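Local coordinates for glycosyl hydrolase, family 8 (Clostridium perfringens, PDB 3REN), which acts as an alpha-amylase, probably hydrolysing alpha-glucosidic linkages in starch-like polysaccharides, at residues 24-29 with 340-345; 67-72 with 83-88; 311-316 with 323-328. All coordinates share one frame; numbering follows the deposited sequence.

Contact 1: 24-29 with 340-345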
loop_
_atom_site.group_PDB
_atom_site.type_symbol
_atom_site.label_atom_id
_atom_site.label_comp_id
_atom_site.label_asym_id
_atom_site.label_seq_id
_atom_site.Cartn_x
_atom_site.Cartn_y
_atom_site.Cartn_z
ATOM N N LYS A 24 3.229 13.929 -13.224
ATOM C CA LYS A 24 3.401 13.589 -14.649
ATOM C C LYS A 24 4.691 12.837 -14.924
ATOM O O LYS A 24 4.705 11.834 -15.655
ATOM C CB LYS A 24 3.342 14.826 -15.566
ATOM C CG LYS A 24 3.539 14.463 -17.069
ATOM C CD LYS A 24 2.900 15.491 -17.984
ATOM C CE LYS A 24 3.512 15.530 -19.390
ATOM N NZ LYS A 24 4.371 14.407 -19.847
HETATM N N MSE A 25 5.781 13.352 -14.370
HETATM C CA MSE A 25 7.101 12.761 -14.592
HETATM C C MSE A 25 7.102 11.330 -14.079
HETATM O O MSE A 25 7.664 10.414 -14.727
HETATM C CB MSE A 25 8.139 13.542 -13.762
HETATM C CG MSE A 25 8.511 14.938 -14.295
HETATM SE SE MSE A 25 9.609 15.928 -12.891
HETATM C CE MSE A 25 11.030 14.629 -12.634
ATOM N N LEU A 26 6.513 11.152 -12.889
ATOM C CA LEU A 26 6.523 9.862 -12.247
ATOM C C LEU A 26 5.590 8.854 -12.994
ATOM O O LEU A 26 5.951 7.691 -13.233
ATOM C CB LEU A 26 6.198 9.990 -10.757
ATOM C CG LEU A 26 6.069 8.672 -9.964
ATOM C CD1 LEU A 26 7.333 7.751 -10.075
ATOM C CD2 LEU A 26 5.808 9.027 -8.531
ATOM N N PHE A 27 4.405 9.303 -13.358
ATOM C CA PHE A 27 3.509 8.444 -14.166
ATOM C C PHE A 27 4.177 8.056 -15.491
ATOM O O PHE A 27 4.130 6.872 -15.910
ATOM C CB PHE A 27 2.174 9.139 -14.456
ATOM C CG PHE A 27 1.230 8.272 -15.240
ATOM C CD1 PHE A 27 0.398 7.365 -14.573
ATOM C CD2 PHE A 27 1.212 8.316 -16.630
ATOM C CE1 PHE A 27 -0.449 6.512 -15.288
ATOM C CE2 PHE A 27 0.375 7.466 -17.350
ATOM C CZ PHE A 27 -0.466 6.567 -16.672
ATOM N N ASP A 28 4.827 9.032 -16.127
ATOM C CA ASP A 28 5.560 8.776 -17.392
ATOM C C ASP A 28 6.649 7.717 -17.203
ATOM O O ASP A 28 6.848 6.866 -18.066
ATOM C CB ASP A 28 6.225 10.038 -17.963
ATOM C CG ASP A 28 5.224 11.002 -18.667
ATOM O OD1 ASP A 28 4.018 10.666 -18.844
ATOM O OD2 ASP A 28 5.665 12.142 -18.997
ATOM N N PHE A 29 7.390 7.800 -16.113
ATOM C CA PHE A 29 8.422 6.781 -15.822
ATOM C C PHE A 29 7.783 5.402 -15.624
ATOM O O PHE A 29 8.275 4.405 -16.175
ATOM C CB PHE A 29 9.216 7.151 -14.560
ATOM C CG PHE A 29 10.117 6.058 -14.083
ATOM C CD1 PHE A 29 11.242 5.702 -14.835
ATOM C CD2 PHE A 29 9.846 5.396 -12.888
ATOM C CE1 PHE A 29 12.083 4.670 -14.419
ATOM C CE2 PHE A 29 10.695 4.367 -12.451
ATOM C CZ PHE A 29 11.804 3.984 -13.236
ATOM N N ASN A 340 3.603 4.192 -4.607
ATOM C CA ASN A 340 3.156 4.890 -3.394
ATOM C C ASN A 340 3.419 6.390 -3.557
ATOM O O ASN A 340 2.548 7.213 -3.251
ATOM C CB ASN A 340 3.832 4.321 -2.138
ATOM C CG ASN A 340 3.177 3.029 -1.657
ATOM O OD1 ASN A 340 1.957 2.891 -1.729
ATOM N ND2 ASN A 340 3.978 2.084 -1.172
ATOM N N ALA A 341 4.579 6.727 -4.128
ATOM C CA ALA A 341 4.913 8.135 -4.433
ATOM C C ALA A 341 3.905 8.753 -5.400
ATOM O O ALA A 341 3.569 9.924 -5.279
ATOM C CB ALA A 341 6.324 8.245 -5.027
ATOM N N LEU A 342 3.436 7.969 -6.367
ATOM C CA LEU A 342 2.444 8.473 -7.319
ATOM C C LEU A 342 1.142 8.824 -6.611
ATOM O O LEU A 342 0.583 9.898 -6.825
ATOM C CB LEU A 342 2.270 7.479 -8.494
ATOM C CG LEU A 342 1.314 7.878 -9.602
ATOM C CD1 LEU A 342 1.895 9.016 -10.431
ATOM C CD2 LEU A 342 0.986 6.658 -10.478
ATOM N N LEU A 343 0.672 7.952 -5.718
ATOM C CA LEU A 343 -0.463 8.293 -4.856
ATOM C C LEU A 343 -0.286 9.579 -4.026
ATOM O O LEU A 343 -1.239 10.362 -3.899
ATOM C CB LEU A 343 -0.856 7.114 -3.946
ATOM C CG LEU A 343 -1.345 5.885 -4.741
ATOM C CD1 LEU A 343 -1.488 4.653 -3.889
ATOM C CD2 LEU A 343 -2.721 6.136 -5.458
ATOM N N ALA A 344 0.902 9.785 -3.429
ATOM C CA ALA A 344 1.172 11.054 -2.679
ATOM C C ALA A 344 1.234 12.273 -3.617
ATOM O O ALA A 344 0.633 13.306 -3.318
ATOM C CB ALA A 344 2.465 10.943 -1.876
ATOM N N PHE A 345 1.940 12.161 -4.749
ATOM C CA PHE A 345 2.049 13.323 -5.657
ATOM C C PHE A 345 0.655 13.651 -6.213
ATOM O O PHE A 345 0.365 14.819 -6.507
ATOM C CB PHE A 345 3.022 13.085 -6.820
ATOM C CG PHE A 345 4.485 13.272 -6.466
ATOM C CD1 PHE A 345 4.888 14.282 -5.581
ATOM C CD2 PHE A 345 5.446 12.460 -7.036
ATOM C CE1 PHE A 345 6.227 14.487 -5.270
ATOM C CE2 PHE A 345 6.818 12.633 -6.718
ATOM C CZ PHE A 345 7.204 13.650 -5.842
#
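L26 and L342 meet where the first and last helices of the modelled chain close up within the (alpha/alpha)6-barrel, a worked example of sequence ends joined by helix packing. The axes of 24-29 and 340-345 run nearly antiparallel, at 151°, and approach to 9.8 Å. On the tight side one methyl group does most of the work. CD2 of L26 presses onto the backbone of the partner helix, 3.4 Å from N of L342, and lies 3.6 Å from CB of A341. The same methyl meets the F345 ring at its edge, with L26 CD2 3.8 Å from F345 CD2. Placing CG of L26 anti to the backbone N (chi1 176°) carries this branch toward 340-345, while Q313 touches both L26 and F345 from a loop.

The other flank is looser. L342 sends CD1 to within 4.0 Å of CB of F27, and its CD2 comes only to the edge of that partly exposed ring, near a bound ethanediol. No hydrogen bond crosses between the helices. A salt bridge lies within helix 21-33 instead: the exposed K24 points away from 340-345, and its NZ meets D28 OD2 at 2.7 Å, using the syn lone pair of that oxygen.

Contact 2: 67-72 with 83-88. With EDO (1,2-ethanediol), chain I; EDO (1,2-ethanediol), chain H.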
loop_
_atom_site.group_PDB
_atom_site.type_symbol
_atom_site.label_atom_id
_atom_site.label_comp_id
_atom_site.label_asym_id
_atom_site.label_seq_id
_atom_site.Cartn_x
_atom_site.Cartn_y
_atom_site.Cartn_z
ATOM N N LEU A 67 -2.486 -0.930 -6.640
ATOM C CA LEU A 67 -2.064 0.460 -6.443
ATOM C C LEU A 67 -2.437 1.350 -7.624
ATOM O O LEU A 67 -2.928 2.455 -7.446
ATOM C CB LEU A 67 -0.552 0.554 -6.114
ATOM C CG LEU A 67 -0.158 0.036 -4.697
ATOM C CD1 LEU A 67 1.393 -0.137 -4.513
ATOM C CD2 LEU A 67 -0.730 0.950 -3.614
HETATM N N MSE A 68 -2.209 0.852 -8.834
HETATM C CA MSE A 68 -2.463 1.617 -10.047
HETATM C C MSE A 68 -3.981 1.812 -10.247
HETATM O O MSE A 68 -4.411 2.868 -10.680
HETATM C CB MSE A 68 -1.797 0.938 -11.265
HETATM C CG MSE A 68 -2.002 1.685 -12.601
HETATM SE SE MSE A 68 -1.478 3.603 -12.549
HETATM C CE MSE A 68 0.431 3.440 -12.830
HETATM N N MSE A 69 -4.769 0.788 -9.927
HETATM C CA MSE A 69 -6.228 0.926 -9.870
HETATM C C MSE A 69 -6.696 1.982 -8.885
HETATM O O MSE A 69 -7.596 2.754 -9.207
HETATM C CB MSE A 69 -6.888 -0.413 -9.537
HETATM C CG MSE A 69 -6.794 -1.435 -10.735
HETATM SE SE MSE A 69 -7.255 -3.295 -10.165
HETATM C CE MSE A 69 -9.143 -3.075 -9.839
ATOM N N LEU A 70 -6.103 2.023 -7.682
ATOM C CA LEU A 70 -6.471 3.098 -6.754
ATOM C C LEU A 70 -6.170 4.498 -7.300
ATOM O O LEU A 70 -7.004 5.438 -7.176
ATOM C CB LEU A 70 -5.799 2.929 -5.403
ATOM C CG LEU A 70 -6.321 1.779 -4.551
ATOM C CD1 LEU A 70 -5.402 1.638 -3.313
ATOM C CD2 LEU A 70 -7.737 2.161 -4.093
ATOM N N TYR A 71 -4.971 4.638 -7.870
ATOM C CA TYR A 71 -4.593 5.870 -8.530
ATOM C C TYR A 71 -5.588 6.250 -9.633
ATOM O O TYR A 71 -5.979 7.417 -9.745
ATOM C CB TYR A 71 -3.207 5.715 -9.168
ATOM C CG TYR A 71 -2.811 6.896 -10.025
ATOM C CD1 TYR A 71 -2.335 8.066 -9.440
ATOM C CD2 TYR A 71 -2.955 6.852 -11.393
ATOM C CE1 TYR A 71 -1.985 9.166 -10.222
ATOM C CE2 TYR A 71 -2.610 7.932 -12.190
ATOM C CZ TYR A 71 -2.131 9.086 -11.596
ATOM O OH TYR A 71 -1.742 10.159 -12.365
ATOM N N SER A 72 -5.937 5.286 -10.486
ATOM C CA SER A 72 -6.893 5.531 -11.608
ATOM C C SER A 72 -8.253 6.039 -11.155
ATOM O O SER A 72 -8.778 6.969 -11.753
ATOM C CB SER A 72 -7.113 4.262 -12.418
ATOM O OG SER A 72 -5.896 3.877 -12.990
ATOM N N GLU A 83 -7.968 -0.881 -17.820
ATOM C CA GLU A 83 -6.870 -1.574 -18.437
ATOM C C GLU A 83 -6.113 -2.419 -17.398
ATOM O O GLU A 83 -5.669 -3.536 -17.696
ATOM C CB GLU A 83 -5.965 -0.564 -19.150
ATOM C CG GLU A 83 -4.715 -1.163 -19.732
ATOM C CD GLU A 83 -3.936 -0.144 -20.562
ATOM O OE1 GLU A 83 -4.581 0.812 -21.064
ATOM O OE2 GLU A 83 -2.691 -0.289 -20.704
ATOM N N HIS A 84 -5.997 -1.907 -16.166
ATOM C CA HIS A 84 -5.326 -2.651 -15.102
ATOM C C HIS A 84 -6.249 -3.692 -14.454
ATOM O O HIS A 84 -5.787 -4.798 -14.124
ATOM C CB HIS A 84 -4.689 -1.692 -14.094
ATOM C CG HIS A 84 -3.540 -0.957 -14.698
ATOM N ND1 HIS A 84 -2.264 -1.473 -14.712
ATOM C CD2 HIS A 84 -3.501 0.174 -15.449
ATOM C CE1 HIS A 84 -1.478 -0.667 -15.400
ATOM N NE2 HIS A 84 -2.207 0.334 -15.865
ATOM N N PHE A 85 -7.532 -3.353 -14.292
ATOM C CA PHE A 85 -8.535 -4.350 -13.864
ATOM C C PHE A 85 -8.531 -5.579 -14.810
ATOM O O PHE A 85 -8.525 -6.705 -14.352
ATOM C CB PHE A 85 -9.910 -3.709 -13.757
ATOM C CG PHE A 85 -10.986 -4.629 -13.256
ATOM C CD1 PHE A 85 -10.729 -5.597 -12.281
ATOM C CD2 PHE A 85 -12.282 -4.511 -13.738
ATOM C CE1 PHE A 85 -11.720 -6.441 -11.819
ATOM C CE2 PHE A 85 -13.288 -5.356 -13.250
ATOM C CZ PHE A 85 -12.984 -6.329 -12.290
ATOM N N ASP A 86 -8.494 -5.370 -16.125
ATOM C CA ASP A 86 -8.388 -6.522 -17.054
ATOM C C ASP A 86 -7.197 -7.447 -16.811
ATOM O O ASP A 86 -7.328 -8.674 -16.927
ATOM C CB ASP A 86 -8.352 -6.071 -18.498
ATOM C CG ASP A 86 -9.700 -5.611 -18.997
ATOM O OD1 ASP A 86 -10.753 -5.817 -18.331
ATOM O OD2 ASP A 86 -9.682 -5.015 -20.068
ATOM N N ILE A 87 -6.041 -6.872 -16.504
ATOM C CA ILE A 87 -4.888 -7.689 -16.069
ATOM C C ILE A 87 -5.155 -8.456 -14.766
ATOM O O ILE A 87 -4.800 -9.626 -14.648
ATOM C CB ILE A 87 -3.622 -6.807 -15.920
ATOM C CG1 ILE A 87 -3.145 -6.402 -17.319
ATOM C CG2 ILE A 87 -2.528 -7.525 -15.111
ATOM C CD1 ILE A 87 -2.410 -5.057 -17.361
ATOM N N VAL A 88 -5.764 -7.797 -13.778
ATOM C CA VAL A 88 -6.106 -8.461 -12.513
ATOM C C VAL A 88 -7.083 -9.657 -12.706
ATOM O O VAL A 88 -6.919 -10.730 -12.103
ATOM C CB VAL A 88 -6.664 -7.403 -11.524
ATOM C CG1 VAL A 88 -7.436 -8.020 -10.418
ATOM C CG2 VAL A 88 -5.486 -6.584 -10.973
HETATM C C1 EDO I . 0.229 2.581 -17.543
HETATM O O1 EDO I . -1.041 1.930 -17.442
HETATM C C2 EDO I . 1.005 2.373 -16.247
HETATM O O2 EDO I . 1.438 1.019 -16.198
HETATM C C1 EDO H . -0.906 -2.227 -18.675
HETATM O O1 EDO H . -1.201 -2.226 -20.088
HETATM C C2 EDO H . 0.531 -1.762 -18.442
HETATM O O2 EDO H . 0.730 -0.523 -19.161
#
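An antiparallel helical hairpin of the (alpha/alpha)6-barrel brings M68 and M69, both selenomethionines, against H84, F85 and V88: helices 62-74 and 78-89 follow each other in the chain, and their segments 67-72 and 83-88 have axes 152° apart in direction that approach to 9.5 Å. Its centre illustrates how a flexible selenomethionine chain can cover a flat polar ring. CG of M68 stands over the face of H84 in a CH-pi contact, 3.5 Å from the ring centroid and only 8° off the normal. The bend at chi2 (53°) sets SE above the same ring, 5.0 Å from the centroid; the chi3 bend turns CE, which lies 3.6 Å from C2 of a bound ethanediol. ND1 of H84 is hydrogen-bonded to OE1 of E65, which helps set the rotation of the imidazole; NE2 faces O1 of that ethanediol, probably from the crystallisation liquor, at a distance too short to be trusted.

M69 takes a different path. Its CG passes CB of H84, SE lies 3.8 Å from CG2 of V88, and CE reaches CD1 of F85 at 3.9 Å; the F85 ring is itself in an edge-to-face stack with Y138, and A122 of helix 113-130 also touches M69. Within helix 62-74, O of M68 is gripped twice by S72, whose N and OG approach from opposite faces of the carbonyl plane, OG at 2.9 Å.

Contact 3: 311-316 with 323-328; sequences YYQIKN and GGFGDE. With EDO (1,2-ethanediol), chain L.
Two backbone hydrogen bonds join I314 to G323 and G324 in the pattern of a G1 beta bulge, although neither segment is a regular strand: I314 N gives to G324 O at 2.8 Å, and G323 N gives to I314 O at 2.9 Å. G323, with phi 100° and psi -22°, supplies the left-handed turn of backbone that such a bulge needs. The amide of Q313 adds a third bond, NE2 to G323 O at 2.8 Å, nearly straight and in the amide plane, while approaching the carbonyl plane at a tilt. The same NE2 also bonds E22 O, so one side chain serves two backbone carbonyls. Beside it, the F325 ring offers a face to CA of Q313, a CH-pi contact 4.0 Å from CA to the ring centroid. Farther out, I314 CD1 lies against E328 CG at 3.6 Å. A bound ethanediol accepts from the backbone N atoms of K315 and N316, and a water bridges Y312 O and G326 N. The connection starts at Q313, the first residue to leave helix 299-312, and its buried side is covered by L26 of helix 21-33 and by A341 and F345 of helix 335-346.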
loop_
_atom_site.group_PDB
_atom_site.type_symbol
_atom_site.label_atom_id
_atom_site.label_comp_id
_atom_site.label_asym_id
_atom_site.label_seq_id
_atom_site.Cartn_x
_atom_site.Cartn_y
_atom_site.Cartn_z
ATOM N N TYR A 311 12.654 15.781 -3.472
ATOM C CA TYR A 311 14.100 15.745 -3.340
ATOM C C TYR A 311 14.675 14.442 -3.861
ATOM O O TYR A 311 15.675 14.463 -4.558
ATOM C CB TYR A 311 14.506 15.873 -1.869
ATOM C CG TYR A 311 16.001 15.896 -1.700
ATOM C CD1 TYR A 311 16.736 17.061 -1.968
ATOM C CD2 TYR A 311 16.688 14.763 -1.260
ATOM C CE1 TYR A 311 18.104 17.083 -1.816
ATOM C CE2 TYR A 311 18.039 14.777 -1.089
ATOM C CZ TYR A 311 18.742 15.936 -1.370
ATOM O OH TYR A 311 20.097 15.933 -1.188
ATOM N N TYR A 312 14.039 13.319 -3.512
ATOM C CA TYR A 312 14.542 12.000 -3.931
ATOM C C TYR A 312 14.172 11.580 -5.351
ATOM O O TYR A 312 14.821 10.689 -5.920
ATOM C CB TYR A 312 14.142 10.919 -2.914
ATOM C CG TYR A 312 14.990 11.046 -1.691
ATOM C CD1 TYR A 312 16.368 10.795 -1.762
ATOM C CD2 TYR A 312 14.441 11.420 -0.473
ATOM C CE1 TYR A 312 17.191 10.937 -0.650
ATOM C CE2 TYR A 312 15.242 11.555 0.648
ATOM C CZ TYR A 312 16.625 11.312 0.547
ATOM O OH TYR A 312 17.446 11.441 1.652
ATOM N N GLN A 313 13.149 12.215 -5.927
ATOM C CA GLN A 313 12.756 11.903 -7.331
ATOM C C GLN A 313 13.923 12.213 -8.273
ATOM O O GLN A 313 14.573 13.250 -8.128
ATOM C CB GLN A 313 11.492 12.671 -7.722
ATOM C CG GLN A 313 10.934 12.314 -9.104
ATOM C CD GLN A 313 9.618 13.035 -9.402
ATOM O OE1 GLN A 313 9.373 14.127 -8.899
ATOM N NE2 GLN A 313 8.774 12.424 -10.223
ATOM N N ILE A 314 14.217 11.318 -9.213
ATOM C CA ILE A 314 15.342 11.525 -10.142
ATOM C C ILE A 314 15.001 12.656 -11.118
ATOM O O ILE A 314 14.081 12.522 -11.960
ATOM C CB ILE A 314 15.681 10.242 -10.934
ATOM C CG1 ILE A 314 15.941 9.043 -10.003
ATOM C CG2 ILE A 314 16.849 10.448 -11.932
ATOM C CD1 ILE A 314 17.106 9.155 -9.151
ATOM N N LYS A 315 15.739 13.758 -11.008
ATOM C CA LYS A 315 15.441 14.962 -11.789
ATOM C C LYS A 315 16.339 15.113 -13.019
ATOM O O LYS A 315 16.061 15.953 -13.855
ATOM C CB LYS A 315 15.401 16.243 -10.905
ATOM C CG LYS A 315 14.163 16.265 -9.972
ATOM C CD LYS A 315 14.220 17.347 -8.877
ATOM C CE LYS A 315 15.283 17.050 -7.796
ATOM N NZ LYS A 315 15.065 15.763 -7.060
ATOM N N ASN A 316 17.357 14.264 -13.142
ATOM C CA ASN A 316 18.309 14.283 -14.270
ATOM C C ASN A 316 17.658 13.824 -15.578
ATOM O O ASN A 316 17.369 12.626 -15.721
ATOM C CB ASN A 316 19.482 13.340 -13.944
ATOM C CG ASN A 316 20.611 13.372 -15.008
ATOM O OD1 ASN A 316 20.452 13.892 -16.127
ATOM N ND2 ASN A 316 21.746 12.801 -14.649
ATOM N N GLY A 323 12.339 10.844 -13.470
ATOM C CA GLY A 323 10.954 10.881 -13.053
ATOM C C GLY A 323 10.696 9.867 -11.951
ATOM O O GLY A 323 9.728 10.005 -11.206
ATOM N N GLY A 324 11.559 8.859 -11.858
ATOM C CA GLY A 324 11.379 7.778 -10.894
ATOM C C GLY A 324 12.161 7.855 -9.580
ATOM O O GLY A 324 12.882 8.816 -9.324
ATOM N N PHE A 325 12.004 6.810 -8.761
ATOM C CA PHE A 325 12.758 6.648 -7.523
ATOM C C PHE A 325 13.581 5.362 -7.610
ATOM O O PHE A 325 13.049 4.286 -7.955
ATOM C CB PHE A 325 11.826 6.565 -6.322
ATOM C CG PHE A 325 11.087 7.839 -6.039
ATOM C CD1 PHE A 325 9.956 8.180 -6.772
ATOM C CD2 PHE A 325 11.521 8.700 -5.042
ATOM C CE1 PHE A 325 9.270 9.373 -6.522
ATOM C CE2 PHE A 325 10.841 9.885 -4.787
ATOM C CZ PHE A 325 9.723 10.228 -5.540
ATOM N N GLY A 326 14.869 5.491 -7.301
ATOM C CA GLY A 326 15.759 4.338 -7.308
ATOM C C GLY A 326 17.212 4.747 -7.388
ATOM O O GLY A 326 17.557 5.908 -7.207
ATOM N N ASP A 327 18.078 3.784 -7.665
ATOM C CA ASP A 327 19.491 4.033 -7.557
ATOM C C ASP A 327 20.024 4.210 -8.956
ATOM O O ASP A 327 20.101 3.251 -9.706
ATOM C CB ASP A 327 20.161 2.863 -6.812
ATOM C CG ASP A 327 21.653 3.122 -6.508
ATOM O OD1 ASP A 327 22.273 4.007 -7.144
ATOM O OD2 ASP A 327 22.206 2.421 -5.638
ATOM N N GLU A 328 20.359 5.445 -9.317
ATOM C CA GLU A 328 20.961 5.752 -10.635
ATOM C C GLU A 328 22.193 4.925 -10.998
ATOM O O GLU A 328 22.432 4.701 -12.182
ATOM C CB GLU A 328 21.340 7.223 -10.742
ATOM C CG GLU A 328 20.184 8.178 -10.852
ATOM C CD GLU A 328 20.638 9.606 -11.105
ATOM O OE1 GLU A 328 21.265 9.880 -12.166
ATOM O OE2 GLU A 328 20.337 10.466 -10.255
HETATM C C1 EDO L . 19.531 13.547 -9.685
HETATM O O1 EDO L . 18.821 13.239 -10.899
HETATM C C2 EDO L . 18.854 14.707 -8.966
HETATM O O2 EDO L . 17.518 14.338 -8.618
HETATM O O HOH W 1 15.299 8.096 -5.510
#

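Overall arrangement
Contact 1 is the hub of the set. Its centre lies about 11 Å from that of contact 3 and about 15 Å from that of contact 2, whereas contacts 2 and 3, with centres about 24 Å apart, come no nearer than about 11 Å between atoms. Helix 335-346 links the three: L342 CG packs on Y71 CE1 of segment 67-72 at 3.6 Å, and A341 CB touches F325 CE1 of segment 323-328 at 3.5 Å. Helix 21-33 adds a second junction, F29 against G324. Bound magnesium ions lie about 7 Å from G323, about 9 Å from the F345 side chain and about 13 Å from that of M68, too far for those atoms to be ligands.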